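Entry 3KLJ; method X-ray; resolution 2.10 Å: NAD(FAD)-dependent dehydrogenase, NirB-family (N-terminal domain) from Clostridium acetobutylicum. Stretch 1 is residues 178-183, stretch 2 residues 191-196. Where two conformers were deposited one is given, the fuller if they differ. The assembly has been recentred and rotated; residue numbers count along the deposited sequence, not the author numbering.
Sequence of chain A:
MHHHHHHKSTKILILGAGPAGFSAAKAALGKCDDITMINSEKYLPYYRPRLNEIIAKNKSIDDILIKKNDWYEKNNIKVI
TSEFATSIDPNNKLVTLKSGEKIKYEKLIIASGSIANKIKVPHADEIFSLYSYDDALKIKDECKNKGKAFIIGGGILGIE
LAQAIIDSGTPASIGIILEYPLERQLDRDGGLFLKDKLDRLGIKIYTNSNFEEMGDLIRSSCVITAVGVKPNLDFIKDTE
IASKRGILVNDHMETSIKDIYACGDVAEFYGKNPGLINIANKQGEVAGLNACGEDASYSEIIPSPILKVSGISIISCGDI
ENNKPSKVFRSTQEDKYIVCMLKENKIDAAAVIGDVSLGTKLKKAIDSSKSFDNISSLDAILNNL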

# COMPACT_ATOMS: atom_id res chain seq x y z
N LEU A 178 19.59 6.47 4.57
CA LEU A 178 20.15 5.65 5.65
C LEU A 178 21.21 4.68 5.12
O LEU A 178 21.51 4.69 3.92
N GLU A 179 21.78 3.88 6.03
CA GLU A 179 22.85 2.95 5.68
C GLU A 179 22.35 1.72 4.94
O GLU A 179 23.09 1.11 4.18
N TYR A 180 21.09 1.34 5.17
CA TYR A 180 20.57 0.09 4.63
C TYR A 180 19.11 0.22 4.23
O TYR A 180 18.38 1.03 4.81
N PRO A 181 18.65 -0.59 3.26
CA PRO A 181 17.26 -0.42 2.84
C PRO A 181 16.29 -1.13 3.79
O PRO A 181 16.70 -1.99 4.60
N LEU A 182 15.01 -0.75 3.69
CA LEU A 182 13.90 -1.47 4.32
C LEU A 182 13.96 -1.42 5.85
O LEU A 182 13.70 -2.41 6.53
N GLU A 183 14.28 -0.24 6.38
CA GLU A 183 14.55 -0.08 7.81
C GLU A 183 13.33 -0.27 8.71
O GLU A 183 13.47 -0.36 9.93
N GLY A 191 19.00 -5.66 6.41
CA GLY A 191 19.01 -4.74 5.28
C GLY A 191 20.28 -4.81 4.44
O GLY A 191 20.23 -4.67 3.21
N LEU A 192 21.42 -5.00 5.10
CA LEU A 192 22.68 -5.14 4.40
C LEU A 192 22.77 -6.49 3.70
O LEU A 192 23.31 -6.58 2.60
N PHE A 193 22.21 -7.53 4.32
CA PHE A 193 22.06 -8.81 3.66
C PHE A 193 21.27 -8.61 2.36
O PHE A 193 21.69 -9.05 1.28
N LEU A 194 20.13 -7.93 2.45
CA LEU A 194 19.31 -7.64 1.30
C LEU A 194 20.05 -6.77 0.26
O LEU A 194 20.06 -7.09 -0.93
N LYS A 195 20.70 -5.70 0.71
CA LYS A 195 21.50 -4.84 -0.18
C LYS A 195 22.51 -5.66 -1.00
O LYS A 195 22.63 -5.46 -2.20
N ASP A 196 23.21 -6.59 -0.34
CA ASP A 196 24.19 -7.47 -0.99
C ASP A 196 23.55 -8.33 -2.07
O ASP A 196 24.02 -8.39 -3.21

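Stretch 1 is an irregular segment that lies against one side of the helix formed by stretch 2. The two backbones come nearest at Y180 and G191, where the CA atoms are 5.1 Å apart. No hydrogen bond crosses between the stretches, so the fit rests on shape and apolar contact.

The hollow in the helix surface is at G191. Glycine has no side chain, and the space this leaves is taken by Y180 and P181. A CB on G191 would point toward stretch 1. In its ideal position it would sit 2.5 Å from Y180 CD2 and 2.8 Å from P181 O, a clash with both. The bare backbone lets the tyrosine come close, with Y180 CB 4.0 Å from G191 C. Y180 has chi1 p (57°) and chi2 -86°. Its CA-to-CB bond points toward the helix, but the end of the side chain leads away. The ring meets G191 CA obliquely.

P181 is the main bump on stretch 1 and has the largest area covered by the helix. Its ring is puckered C-gamma endo. P181 CD lies 3.2 Å from G191 O, a close contact but not a hydrogen bond, since a proline CD is carbon. The same carbonyl accepts the helical bond from K195 N, with N to O at 2.7 Å. The proline ring also reaches the next turn: P181 CD is 4.0 Å from K195 CB, and P181 CG is 4.2 Å from L194 CD2.

L194 is buried and points toward stretch 1, with chi1 t and chi2 p. Its CD2 methyl serves two neighbours. Besides the proline, it meets L182 CD2 at 3.9 Å. L182 is also buried and points toward the helix. Its chi1 of -124° lies between wells, and its chi2 is p.

L192 borders the contact near E179 and Y180. It is m at chi1 and t at chi2. Its CA-to-CB bond points sideways, yet its end comes nearer to stretch 1. L192 CD2 packs 3.9 Å from Y180 CB and 3.8 Å from E179 O. The E179 side chain is t, t, and both its carboxylate oxygens are hydrogen-bonded elsewhere in the structure.

K195 starts toward stretch 1, but its end leads away. Its chi angles run t, t, t, m. The contact with P181 is made at CB, at the base of the chain, and the amine lies farther off. L178, E183, F193 and D196 take no part in the packing.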

# COMPACT_ATOMS: atom_id res chain seq x y z
CB LEU A 178 19.04 4.88 6.39
CG LEU A 178 17.89 5.68 7.03
CD1 LEU A 178 16.92 4.75 7.74
CD2 LEU A 178 18.41 6.75 7.99
CB GLU A 179 23.63 2.53 6.94
CG GLU A 179 25.03 1.97 6.64
CD GLU A 179 25.72 1.38 7.86
OE1 GLU A 179 25.11 1.37 8.95
OE2 GLU A 179 26.88 0.93 7.73
CB TYR A 180 20.74 -1.05 5.66
CG TYR A 180 20.07 -0.77 6.97
CD1 TYR A 180 20.73 -0.05 7.97
CD2 TYR A 180 18.76 -1.21 7.22
CE1 TYR A 180 20.11 0.23 9.18
CE2 TYR A 180 18.13 -0.94 8.44
CZ TYR A 180 18.82 -0.21 9.41
OH TYR A 180 18.22 0.06 10.61
CB PRO A 181 17.23 -1.08 1.47
CG PRO A 181 18.24 -2.23 1.62
CD PRO A 181 19.33 -1.65 2.48
CB LEU A 182 13.87 -2.92 3.83
CG LEU A 182 12.56 -3.40 3.21
CD1 LEU A 182 12.40 -2.70 1.87
CD2 LEU A 182 12.57 -4.92 3.05
CB GLU A 183 15.21 1.28 8.08
CG GLU A 183 14.22 2.44 8.24
CD GLU A 183 13.78 3.06 6.92
OE1 GLU A 183 14.02 2.47 5.84
OE2 GLU A 183 13.19 4.17 6.98
CB LEU A 192 23.87 -4.93 5.36
CG LEU A 192 24.08 -3.48 5.83
CD1 LEU A 192 25.29 -3.40 6.75
CD2 LEU A 192 24.22 -2.49 4.65
CB PHE A 193 21.39 -9.82 4.60
CG PHE A 193 21.21 -11.20 4.01
CD1 PHE A 193 20.08 -11.52 3.25
CD2 PHE A 193 22.16 -12.19 4.23
CE1 PHE A 193 19.91 -12.79 2.71
CE2 PHE A 193 22.00 -13.47 3.70
CZ PHE A 193 20.88 -13.78 2.94
CB LEU A 194 17.99 -6.97 1.73
CG LEU A 194 16.99 -6.61 0.63
CD1 LEU A 194 16.41 -7.89 0.01
CD2 LEU A 194 15.88 -5.71 1.18
CB LYS A 195 22.24 -3.76 0.62
CG LYS A 195 23.03 -2.78 -0.27
CD LYS A 195 24.02 -1.96 0.53
CE LYS A 195 24.81 -1.01 -0.39
NZ LYS A 195 25.65 -1.72 -1.41
CB ASP A 196 24.92 -8.35 0.05
CG ASP A 196 25.56 -9.61 -0.56
OD1 ASP A 196 26.26 -9.51 -1.59
OD2 ASP A 196 25.36 -10.70 0.00